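Local coordinates for protein ribulose-bisphosphate carboxylase (Alicyclobacillus acidocaldarius subsp. acidocaldarius, PDB 4NAS) that belongs to the ribulose-bisphosphate carboxylase large-chain family, pairing an N-terminal alpha/beta domain with a TIM-barrel domain that binds calcium, at residues 90-95 against 248-252; 110-115 against 286-290; 191-195 against 231-236. All blocks are in the same frame, centred on the assembly; numbering follows the deposited sequence.

Overall arrangement
Contacts 1 and 2 are two steps of one junction between the N-terminal domain and the TIM barrel. Helix 91-99 and the following strand 108-114 meet barrel helices 248-256 and 284-295, and the centres of the two contacts are about 13 Å apart. Tyr248 of contact 1 reaches contact 2 through a probable OH to Val287 O hydrogen bond, and Leu94 packs on Met115. Contact 3 lies inside the barrel domain, with its centre about 28 Å from that of contact 1 and about 34 Å from that of contact 2. Its Arg192 forms a salt bridge with Asp177, which lies between calcium-site residues Lys176 (carboxylated) and Asp178 in the chain.

Contact 1: 90-95 against 248-252; sequences TFASLL and YDVVA
Asp249 of helix 248-256 binds the first turn of helix 91-99, its carboxylate taking the N-H groups of Phe91 and Ala92, where the N-terminal domain meets the barrel. Phe91 N lies 2.8 Å from Asp249 OD1, and Ala92 N the same 2.8 Å from Asp249 OD2. Both oxygens are met on their syn side, the first donor lying somewhat out of the carboxylate plane. Two N-H donors at a helix start would be expected to stabilise the negative charge. Within 90-95, Thr90 is the N-cap residue, its OG1 accepting from Ser93 N at 3.3 Å and also bonded to Asn88.

Beside this fork, Phe91 CG stands anti to the carbonyl carbon (chi1 -68°), which turns the ring toward the barrel helix. Tyr248 CB sits over one ring face, 3.6 Å from the Phe91 centroid, a CH-pi contact. At the ring edge Asp249 OD1 comes to 3.2 Å from Phe91 CD2, and Ala252 CB to 4.0 Å from Phe91 CE2.

The two helix segments run roughly antiparallel (151°), their axes 10.3 Å apart at closest approach. Leu294 and Ala295 of helix 284-295 also touch the Phe91 ring, Tyr248 OH bonds to Val287 O of that helix, and Tyr246 of the second subunit packs on Ala92.

Contact 2: 110-115 against 286-290; sequences LERLQM and IVLGQ
The carboxamide of Gln290 meets the backbone of Leu113 in its own plane: NE2 donates to Leu113 O over 2.9 Å, almost straight at 175°. Seen from the carbonyl, the donor is tilted out of the plane. The other flat group is the Arg112 guanidinium, which has Gln114 CD 3.3 Å above the centre of one face; both side chains leave the strand pointing away from the helix.

Gln290 spans the gap because its CG is anti to the backbone N (chi1 -171°) and the chain stays extended beyond it. Its other amide end, OE1, is linked to the strand by a water that lies 2.8 Å from Gln290 OE1 and 2.9 Å from Leu113 N. One side chain thus engages both the carbonyl and the N-H of Leu113, directly and through water, which should fix the rotation of the amide.

Ile286 supplies the apolar half. Its CD1 lies against the main chain, 3.7 Å from Glu111 O and 3.8 Å from Arg112 N, at the classic beta bulge where both residues face Thr16. Leu110 CG is 4.2 Å from the same Ile286 CD1, while Ile286 CG2 meets Leu113 CD1.

Strand and helix segments run at 30° to each other. One edge of the strand pairs with strand 12-22. On the other, the backbone of Leu110 hydrogen-bonds with Gly281 and Ala283, and farther along Gln290 and the water lie beside Leu113. Val98 of helix 91-99 packs on Leu110 and Leu113, and His322 of helix 313-324 touches Gln290.

Contact 3: 191-195 against 231-236; sequences DRVRA and LAELGA
Val193 inserts its two methyl groups into the turn that ends helix 221-233, and the rotamer decides which methyl goes where. With CG1 trans to the backbone N (chi1 170°), that methyl presses on the main chain of the turn, 3.4 Å from Leu234 O and 3.4 Å from Ala236 N, with Leu234 CB nearby. Val193 CG2 instead packs against side chains, 4.0 Å from Leu231 CD2 and 4.1 Å from Ala236 CB.

Arg194 and Leu234 form the outer half. The arginine leaves its helix at chi1 -74° and runs extended from CG to NE, lying alongside the leucine. Leu234 CD2 touches this chain at several points, closest at Arg194 NE, 3.4 Å away, while Leu234 CD1 lies over one face of the guanidinium toward its rim. A salt bridge of 3.0 Å from Arg194 NH1 to Asp191 OD1 ties the guanidinium to its own helix and probably helps keep the chain beside the leucine.

The turn that receives Val193 is a Schellman motif: Gly235 has positive phi, Gly235 N bonds to Ala232 O, and Ala236 N bonds to Leu231 O at 3.1 Å. The second bond joins the backbones of Leu231 and Ala236, whose side chains both pack on Val193 CG2, and all three side chains also touch Val215 of strand 214-216. Successive helices packed side by side over the strand between them, the second ending in a turn that leads to strand 238-242, are the repeating architecture of a TIM barrel.

Contact 1: 90-95 against 248-252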
ATOM      1  N   THR B  90      -4.782  14.347   2.838  1.00 21.22           N
ATOM      2  CA  THR B  90      -4.004  13.135   3.123  1.00 20.66           C
ATOM      3  C   THR B  90      -3.856  12.240   1.907  1.00 23.62           C
ATOM      4  O   THR B  90      -4.662  12.282   0.972  1.00 17.71           O
ATOM      5  CB  THR B  90      -4.648  12.293   4.226  1.00 27.16           C
ATOM      6  OG1 THR B  90      -5.990  11.958   3.833  1.00 25.56           O
ATOM      7  CG2 THR B  90      -4.638  13.064   5.564  1.00 20.71           C
ATOM      8  N   PHE B  91      -2.824  11.405   1.921  1.00 19.25           N
ATOM      9  CA  PHE B  91      -2.664  10.441   0.837  1.00 16.80           C
ATOM     10  C   PHE B  91      -3.843   9.460   0.796  1.00 16.47           C
ATOM     11  O   PHE B  91      -4.275   9.049  -0.292  1.00 16.68           O
ATOM     12  CB  PHE B  91      -1.351   9.685   0.975  1.00 16.71           C
ATOM     13  CG  PHE B  91      -0.156  10.544   0.751  1.00 17.09           C
ATOM     14  CD1 PHE B  91       0.324  10.755  -0.532  1.00 18.49           C
ATOM     15  CD2 PHE B  91       0.463  11.184   1.820  1.00 19.72           C
ATOM     16  CE1 PHE B  91       1.431  11.563  -0.744  1.00 29.11           C
ATOM     17  CE2 PHE B  91       1.570  11.992   1.613  1.00 27.41           C
ATOM     18  CZ  PHE B  91       2.054  12.178   0.330  1.00 27.24           C
ATOM     19  N   ALA B  92      -4.374   9.098   1.960  1.00 19.14           N
ATOM     20  CA  ALA B  92      -5.559   8.227   1.980  1.00 22.00           C
ATOM     21  C   ALA B  92      -6.710   8.809   1.160  1.00 22.09           C
ATOM     22  O   ALA B  92      -7.347   8.103   0.379  1.00 20.67           O
ATOM     23  CB  ALA B  92      -6.019   7.956   3.399  1.00 27.38           C
ATOM     24  N   SER B  93      -7.005  10.084   1.370  1.00 21.49           N
ATOM     25  CA  SER B  93      -8.152  10.694   0.701  1.00 25.59           C
ATOM     26  C   SER B  93      -7.881  10.726  -0.797  1.00 22.57           C
ATOM     27  O   SER B  93      -8.741  10.397  -1.600  1.00 17.98           O
ATOM     28  CB  SER B  93      -8.382  12.111   1.193  1.00 23.15           C
ATOM     29  OG  SER B  93      -7.304  12.929   0.776  1.00 29.27           O
ATOM     30  N   LEU B  94      -6.653  11.085  -1.151  1.00 22.09           N
ATOM     31  CA  LEU B  94      -6.246  11.165  -2.531  1.00 16.26           C
ATOM     32  C   LEU B  94      -6.362   9.805  -3.237  1.00 27.61           C
ATOM     33  O   LEU B  94      -7.018   9.679  -4.276  1.00 15.61           O
ATOM     34  CB  LEU B  94      -4.814  11.703  -2.613  1.00 16.23           C
ATOM     35  CG  LEU B  94      -4.249  11.703  -4.033  1.00 16.53           C
ATOM     36  CD1 LEU B  94      -5.118  12.614  -4.942  1.00 23.52           C
ATOM     37  CD2 LEU B  94      -2.768  12.117  -4.065  1.00 16.02           C
ATOM     38  N   LEU B  95      -5.722   8.786  -2.666  1.00 15.41           N
ATOM     39  CA  LEU B  95      -5.699   7.447  -3.283  1.00 21.69           C
ATOM     40  C   LEU B  95      -7.076   6.762  -3.351  1.00 20.41           C
ATOM     41  O   LEU B  95      -7.450   6.143  -4.366  1.00 16.45           O
ATOM     42  CB  LEU B  95      -4.651   6.559  -2.563  1.00 16.85           C
ATOM     43  CG  LEU B  95      -3.234   7.067  -2.882  1.00 22.02           C
ATOM     44  CD1 LEU B  95      -2.097   6.226  -2.244  1.00 27.10           C
ATOM     45  CD2 LEU B  95      -3.028   7.118  -4.393  1.00 26.82           C
ATOM     46  N   TYR B 248       2.018   6.151   2.868  1.00 19.67           N
ATOM     47  CA  TYR B 248       2.559   7.493   2.644  1.00 16.93           C
ATOM     48  C   TYR B 248       2.212   8.485   3.751  1.00 21.07           C
ATOM     49  O   TYR B 248       3.004   9.394   4.059  1.00 17.49           O
ATOM     50  CB  TYR B 248       2.154   8.063   1.271  1.00 16.19           C
ATOM     51  CG  TYR B 248       2.702   7.330   0.066  1.00 14.61           C
ATOM     52  CD1 TYR B 248       3.935   7.684  -0.493  1.00 14.64           C
ATOM     53  CD2 TYR B 248       1.978   6.319  -0.540  1.00 22.12           C
ATOM     54  CE1 TYR B 248       4.441   7.024  -1.593  1.00 14.88           C
ATOM     55  CE2 TYR B 248       2.482   5.644  -1.649  1.00 23.76           C
ATOM     56  CZ  TYR B 248       3.703   6.013  -2.179  1.00 23.47           C
ATOM     57  OH  TYR B 248       4.198   5.349  -3.282  1.00 21.90           O
ATOM     58  N   ASP B 249       1.020   8.340   4.322  1.00 17.17           N
ATOM     59  CA  ASP B 249       0.595   9.235   5.397  1.00 22.75           C
ATOM     60  C   ASP B 249       1.434   9.051   6.639  1.00 25.29           C
ATOM     61  O   ASP B 249       1.655  10.020   7.363  1.00 20.02           O
ATOM     62  CB  ASP B 249      -0.876   9.048   5.743  1.00 18.16           C
ATOM     63  CG  ASP B 249      -1.792   9.683   4.725  1.00 18.71           C
ATOM     64  OD1 ASP B 249      -1.537  10.848   4.342  1.00 22.98           O
ATOM     65  OD2 ASP B 249      -2.738   9.002   4.281  1.00 25.05           O
ATOM     66  N   VAL B 250       1.853   7.807   6.896  1.00 21.21           N
ATOM     67  CA  VAL B 250       2.740   7.506   8.006  1.00 25.70           C
ATOM     68  C   VAL B 250       4.031   8.286   7.844  1.00 28.43           C
ATOM     69  O   VAL B 250       4.457   8.991   8.769  1.00 25.54           O
ATOM     70  CB  VAL B 250       3.105   5.998   8.089  1.00 22.56           C
ATOM     71  CG1 VAL B 250       4.362   5.814   8.914  1.00 26.31           C
ATOM     72  CG2 VAL B 250       1.991   5.199   8.713  1.00 18.70           C
ATOM     73  N   VAL B 251       4.652   8.154   6.669  1.00 18.10           N
ATOM     74  CA  VAL B 251       5.878   8.891   6.350  1.00 19.61           C
ATOM     75  C   VAL B 251       5.688  10.406   6.346  1.00 22.24           C
ATOM     76  O   VAL B 251       6.588  11.146   6.766  1.00 19.75           O
ATOM     77  CB  VAL B 251       6.500   8.393   5.004  1.00 17.46           C
ATOM     78  CG1 VAL B 251       7.799   9.121   4.692  1.00 22.36           C
ATOM     79  CG2 VAL B 251       6.756   6.892   5.107  1.00 18.58           C
ATOM     80  N   ALA B 252       4.518  10.873   5.902  1.00 18.76           N
ATOM     81  CA  ALA B 252       4.216  12.315   5.898  1.00 22.30           C
ATOM     82  C   ALA B 252       4.347  12.954   7.275  1.00 18.86           C
ATOM     83  O   ALA B 252       4.881  14.071   7.406  1.00 19.60           O
ATOM     84  CB  ALA B 252       2.812  12.590   5.327  1.00 17.73           C
TER

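Contact 2: 110-115 against 286-290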
ATOM      1  N   LEU B 110      -3.611   3.641 -13.293  1.00 18.31           N
ATOM      2  CA  LEU B 110      -3.435   5.082 -13.096  1.00 16.28           C
ATOM      3  C   LEU B 110      -2.078   5.559 -13.633  1.00 23.41           C
ATOM      4  O   LEU B 110      -1.010   5.129 -13.145  1.00 18.86           O
ATOM      5  CB  LEU B 110      -3.590   5.423 -11.606  1.00 17.99           C
ATOM      6  CG  LEU B 110      -3.364   6.884 -11.202  1.00 19.61           C
ATOM      7  CD1 LEU B 110      -4.414   7.804 -11.831  1.00 19.32           C
ATOM      8  CD2 LEU B 110      -3.429   6.962  -9.676  1.00 16.07           C
ATOM      9  N   GLU B 111      -2.135   6.449 -14.624  1.00 16.25           N
ATOM     10  CA  GLU B 111      -0.984   6.846 -15.437  1.00 24.90           C
ATOM     11  C   GLU B 111      -0.457   8.222 -15.070  1.00 22.87           C
ATOM     12  O   GLU B 111       0.738   8.506 -15.200  1.00 19.22           O
ATOM     13  CB  GLU B 111      -1.393   6.905 -16.915  1.00 29.08           C
ATOM     14  CG  GLU B 111      -1.762   5.568 -17.543  1.00 39.13           C
ATOM     15  CD  GLU B 111      -0.544   4.762 -17.934  1.00 47.97           C
ATOM     16  OE1 GLU B 111      -0.243   4.694 -19.146  1.00 48.92           O
ATOM     17  OE2 GLU B 111       0.118   4.211 -17.030  1.00 50.32           O
ATOM     18  N   ARG B 112      -1.361   9.099 -14.661  1.00 20.57           N
ATOM     19  CA  ARG B 112      -0.985  10.480 -14.406  1.00 17.50           C
ATOM     20  C   ARG B 112      -1.898  11.128 -13.372  1.00 20.85           C
ATOM     21  O   ARG B 112      -3.122  10.883 -13.338  1.00 18.74           O
ATOM     22  CB  ARG B 112      -0.987  11.299 -15.705  1.00 18.85           C
ATOM     23  CG  ARG B 112      -0.491  12.744 -15.514  1.00 28.78           C
ATOM     24  CD  ARG B 112      -0.576  13.594 -16.788  1.00 26.65           C
ATOM     25  NE  ARG B 112       0.105  14.876 -16.596  1.00 24.32           N
ATOM     26  CZ  ARG B 112       0.158  15.846 -17.501  1.00 35.07           C
ATOM     27  NH1 ARG B 112      -0.449  15.697 -18.665  1.00 39.75           N
ATOM     28  NH2 ARG B 112       0.809  16.973 -17.235  1.00 43.05           N
ATOM     29  N   LEU B 113      -1.283  11.932 -12.509  1.00 23.43           N
ATOM     30  CA  LEU B 113      -2.023  12.785 -11.584  1.00 27.22           C
ATOM     31  C   LEU B 113      -1.585  14.221 -11.761  1.00 23.42           C
ATOM     32  O   LEU B 113      -0.423  14.574 -11.517  1.00 27.24           O
ATOM     33  CB  LEU B 113      -1.778  12.363 -10.140  1.00 16.45           C
ATOM     34  CG  LEU B 113      -2.450  11.072  -9.687  1.00 16.69           C
ATOM     35  CD1 LEU B 113      -1.969  10.745  -8.262  1.00 18.07           C
ATOM     36  CD2 LEU B 113      -3.982  11.141  -9.731  1.00 16.45           C
ATOM     37  N   GLN B 114      -2.494  15.068 -12.207  1.00 21.50           N
ATOM     38  CA  GLN B 114      -2.156  16.485 -12.262  1.00 22.13           C
ATOM     39  C   GLN B 114      -2.739  17.167 -11.035  1.00 24.97           C
ATOM     40  O   GLN B 114      -3.958  17.221 -10.857  1.00 28.12           O
ATOM     41  CB  GLN B 114      -2.655  17.121 -13.558  1.00 24.18           C
ATOM     42  CG  GLN B 114      -1.942  16.564 -14.793  1.00 24.63           C
ATOM     43  CD  GLN B 114      -2.541  17.048 -16.099  1.00 29.09           C
ATOM     44  OE1 GLN B 114      -2.410  18.219 -16.457  1.00 29.43           O
ATOM     45  NE2 GLN B 114      -3.195  16.144 -16.827  1.00 31.78           N
HETATM   46  N   MSE B 115      -1.866  17.695 -10.191  1.00 23.91           N
HETATM   47  CA  MSE B 115      -2.303  18.188  -8.888  1.00 25.55           C
HETATM   48  C   MSE B 115      -2.273  19.699  -8.741  1.00 26.29           C
HETATM   49  O   MSE B 115      -1.275  20.345  -9.061  1.00 29.74           O
HETATM   50  CB  MSE B 115      -1.512  17.497  -7.795  1.00 21.90           C
HETATM   51  CG  MSE B 115      -1.804  16.022  -7.831  1.00 28.38           C
HETATM   52 SE   MSE B 115      -1.101  15.160  -6.306  0.90 60.09          SE
HETATM   53  CE  MSE B 115      -1.134  16.603  -5.012  1.00 34.25           C
ATOM     54  N   ILE B 286       4.765   7.783 -10.419  1.00 18.95           N
ATOM     55  CA  ILE B 286       3.868   8.334  -9.424  1.00 22.28           C
ATOM     56  C   ILE B 286       4.275   7.734  -8.082  1.00 22.20           C
ATOM     57  O   ILE B 286       4.495   8.449  -7.110  1.00 15.76           O
ATOM     58  CB  ILE B 286       2.383   8.014  -9.752  1.00 15.70           C
ATOM     59  CG1 ILE B 286       1.948   8.719 -11.041  1.00 18.05           C
ATOM     60  CG2 ILE B 286       1.436   8.355  -8.544  1.00 13.03           C
ATOM     61  CD1 ILE B 286       0.561   8.242 -11.553  1.00 20.99           C
ATOM     62  N   VAL B 287       4.419   6.416  -8.062  1.00 18.91           N
ATOM     63  CA  VAL B 287       4.696   5.670  -6.821  1.00 22.13           C
ATOM     64  C   VAL B 287       6.060   6.045  -6.208  1.00 23.39           C
ATOM     65  O   VAL B 287       6.180   6.301  -5.002  1.00 15.77           O
ATOM     66  CB  VAL B 287       4.664   4.152  -7.079  1.00 17.83           C
ATOM     67  CG1 VAL B 287       5.037   3.374  -5.812  1.00 19.29           C
ATOM     68  CG2 VAL B 287       3.281   3.707  -7.586  1.00 19.86           C
ATOM     69  N   LEU B 288       7.077   6.104  -7.059  1.00 14.54           N
ATOM     70  CA  LEU B 288       8.444   6.367  -6.598  1.00 17.21           C
ATOM     71  C   LEU B 288       8.885   7.802  -6.789  1.00 18.68           C
ATOM     72  O   LEU B 288       9.976   8.178  -6.362  1.00 16.30           O
ATOM     73  CB  LEU B 288       9.430   5.433  -7.322  1.00 12.86           C
ATOM     74  CG  LEU B 288       9.144   3.959  -7.071  1.00 18.43           C
ATOM     75  CD1 LEU B 288      10.064   3.064  -7.898  1.00 23.46           C
ATOM     76  CD2 LEU B 288       9.290   3.645  -5.583  1.00 19.74           C
ATOM     77  N   GLY B 289       8.057   8.633  -7.415  1.00 15.99           N
ATOM     78  CA  GLY B 289       8.531   9.967  -7.726  1.00 19.55           C
ATOM     79  C   GLY B 289       7.680  11.062  -7.124  1.00 18.24           C
ATOM     80  O   GLY B 289       8.047  11.706  -6.130  1.00 18.30           O
ATOM     81  N   GLN B 290       6.529  11.253  -7.746  1.00 19.27           N
ATOM     82  CA  GLN B 290       5.563  12.260  -7.335  1.00 19.11           C
ATOM     83  C   GLN B 290       5.154  12.116  -5.874  1.00 14.10           C
ATOM     84  O   GLN B 290       5.249  13.064  -5.101  1.00 20.48           O
ATOM     85  CB  GLN B 290       4.329  12.156  -8.235  1.00 19.36           C
ATOM     86  CG  GLN B 290       3.307  13.293  -8.066  1.00 20.67           C
ATOM     87  CD  GLN B 290       2.264  13.275  -9.177  1.00 22.95           C
ATOM     88  OE1 GLN B 290       1.916  12.215  -9.694  1.00 22.35           O
ATOM     89  NE2 GLN B 290       1.751  14.447  -9.536  1.00 20.88           N
TER
HETATM   90  O   HOH W   1       1.648  12.220 -12.515  1.00 16.27           O

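Contact 3: 191-195 against 231-236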
ATOM      1  N   ASP B 191      21.414   1.407  19.413  1.00 36.09           N
ATOM      2  CA  ASP B 191      22.791   1.002  19.708  1.00 39.87           C
ATOM      3  C   ASP B 191      23.684   1.069  18.463  1.00 40.26           C
ATOM      4  O   ASP B 191      24.887   1.353  18.560  1.00 37.32           O
ATOM      5  CB  ASP B 191      22.839  -0.403  20.317  1.00 45.35           C
ATOM      6  CG  ASP B 191      22.399  -0.428  21.778  1.00 49.98           C
ATOM      7  OD1 ASP B 191      22.315   0.653  22.408  1.00 46.66           O
ATOM      8  OD2 ASP B 191      22.146  -1.537  22.296  1.00 54.47           O
ATOM      9  N   ARG B 192      23.102   0.794  17.296  1.00 26.80           N
ATOM     10  CA  ARG B 192      23.832   0.924  16.037  1.00 35.63           C
ATOM     11  C   ARG B 192      24.180   2.370  15.741  1.00 26.32           C
ATOM     12  O   ARG B 192      25.299   2.669  15.320  1.00 30.61           O
ATOM     13  CB  ARG B 192      23.060   0.302  14.862  1.00 28.16           C
ATOM     14  CG  ARG B 192      22.787  -1.176  15.061  1.00 33.57           C
ATOM     15  CD  ARG B 192      22.489  -1.888  13.750  1.00 27.79           C
ATOM     16  NE  ARG B 192      21.375  -1.284  13.026  1.00 28.51           N
ATOM     17  CZ  ARG B 192      20.096  -1.619  13.189  1.00 29.13           C
ATOM     18  NH1 ARG B 192      19.756  -2.527  14.093  1.00 30.93           N
ATOM     19  NH2 ARG B 192      19.159  -1.031  12.452  1.00 28.28           N
ATOM     20  N   VAL B 193      23.239   3.279  15.965  1.00 30.19           N
ATOM     21  CA  VAL B 193      23.514   4.685  15.683  1.00 30.30           C
ATOM     22  C   VAL B 193      24.672   5.166  16.570  1.00 33.40           C
ATOM     23  O   VAL B 193      25.632   5.763  16.079  1.00 32.80           O
ATOM     24  CB  VAL B 193      22.265   5.582  15.868  1.00 36.56           C
ATOM     25  CG1 VAL B 193      22.649   7.057  15.806  1.00 28.54           C
ATOM     26  CG2 VAL B 193      21.177   5.243  14.807  1.00 27.91           C
ATOM     27  N   ARG B 194      24.586   4.876  17.866  1.00 30.06           N
ATOM     28  CA  ARG B 194      25.625   5.286  18.815  1.00 35.57           C
ATOM     29  C   ARG B 194      26.993   4.763  18.411  1.00 37.65           C
ATOM     30  O   ARG B 194      27.963   5.512  18.367  1.00 43.19           O
ATOM     31  CB  ARG B 194      25.311   4.782  20.220  1.00 37.80           C
ATOM     32  CG  ARG B 194      24.192   5.514  20.937  1.00 49.65           C
ATOM     33  CD  ARG B 194      24.292   5.313  22.454  1.00 62.11           C
ATOM     34  NE  ARG B 194      23.056   5.691  23.136  1.00 67.99           N
ATOM     35  CZ  ARG B 194      21.997   4.894  23.260  1.00 68.74           C
ATOM     36  NH1 ARG B 194      22.020   3.667  22.754  1.00 67.23           N
ATOM     37  NH2 ARG B 194      20.913   5.319  23.891  1.00 74.09           N
ATOM     38  N   ALA B 195      27.051   3.469  18.104  1.00 36.04           N
ATOM     39  CA  ALA B 195      28.310   2.771  17.854  1.00 35.92           C
ATOM     40  C   ALA B 195      28.978   3.179  16.543  1.00 38.14           C
ATOM     41  O   ALA B 195      30.194   3.401  16.508  1.00 34.70           O
ATOM     42  CB  ALA B 195      28.095   1.265  17.888  1.00 35.37           C
ATOM     43  N   LEU B 231      16.290   8.576  17.234  1.00 28.58           N
ATOM     44  CA  LEU B 231      17.364   8.196  16.325  1.00 31.59           C
ATOM     45  C   LEU B 231      18.074   9.426  15.792  1.00 23.23           C
ATOM     46  O   LEU B 231      19.296   9.426  15.644  1.00 25.46           O
ATOM     47  CB  LEU B 231      16.855   7.292  15.174  1.00 24.59           C
ATOM     48  CG  LEU B 231      16.346   5.913  15.609  1.00 23.85           C
ATOM     49  CD1 LEU B 231      15.761   5.093  14.466  1.00 20.47           C
ATOM     50  CD2 LEU B 231      17.447   5.122  16.318  1.00 22.76           C
ATOM     51  N   ALA B 232      17.308  10.479  15.531  1.00 25.35           N
ATOM     52  CA  ALA B 232      17.873  11.775  15.134  1.00 25.40           C
ATOM     53  C   ALA B 232      18.743  12.347  16.253  1.00 33.03           C
ATOM     54  O   ALA B 232      19.896  12.722  16.038  1.00 32.18           O
ATOM     55  CB  ALA B 232      16.757  12.755  14.799  1.00 25.06           C
ATOM     56  N   GLU B 233      18.168  12.409  17.447  1.00 34.21           N
ATOM     57  CA  GLU B 233      18.866  12.902  18.636  1.00 40.75           C
ATOM     58  C   GLU B 233      20.173  12.148  18.900  1.00 39.62           C
ATOM     59  O   GLU B 233      21.135  12.716  19.402  1.00 42.59           O
ATOM     60  CB  GLU B 233      17.933  12.815  19.849  1.00 41.91           C
ATOM     61  CG  GLU B 233      16.751  13.787  19.779  1.00 50.04           C
ATOM     62  CD  GLU B 233      15.603  13.422  20.718  1.00 56.42           C
ATOM     63  OE1 GLU B 233      14.598  14.167  20.750  1.00 57.19           O
ATOM     64  OE2 GLU B 233      15.698  12.389  21.415  1.00 60.40           O
ATOM     65  N   LEU B 234      20.204  10.869  18.536  1.00 38.89           N
ATOM     66  CA  LEU B 234      21.383  10.028  18.745  1.00 34.08           C
ATOM     67  C   LEU B 234      22.432  10.195  17.656  1.00 33.87           C
ATOM     68  O   LEU B 234      23.535   9.645  17.757  1.00 35.56           O
ATOM     69  CB  LEU B 234      20.972   8.557  18.855  1.00 34.50           C
ATOM     70  CG  LEU B 234      20.530   8.137  20.256  1.00 36.08           C
ATOM     71  CD1 LEU B 234      19.840   6.782  20.208  1.00 38.91           C
ATOM     72  CD2 LEU B 234      21.729   8.124  21.203  1.00 33.66           C
ATOM     73  N   GLY B 235      22.095  10.934  16.604  1.00 30.07           N
ATOM     74  CA  GLY B 235      23.095  11.271  15.605  1.00 30.42           C
ATOM     75  C   GLY B 235      23.035  10.500  14.300  1.00 29.67           C
ATOM     76  O   GLY B 235      24.003  10.498  13.542  1.00 29.19           O
ATOM     77  N   ALA B 236      21.904   9.858  14.027  1.00 27.76           N
ATOM     78  CA  ALA B 236      21.684   9.215  12.737  1.00 28.28           C
ATOM     79  C   ALA B 236      21.886  10.217  11.593  1.00 30.38           C
ATOM     80  O   ALA B 236      21.459  11.366  11.692  1.00 30.12           O
ATOM     81  CB  ALA B 236      20.250   8.625  12.681  1.00 23.46           C
TER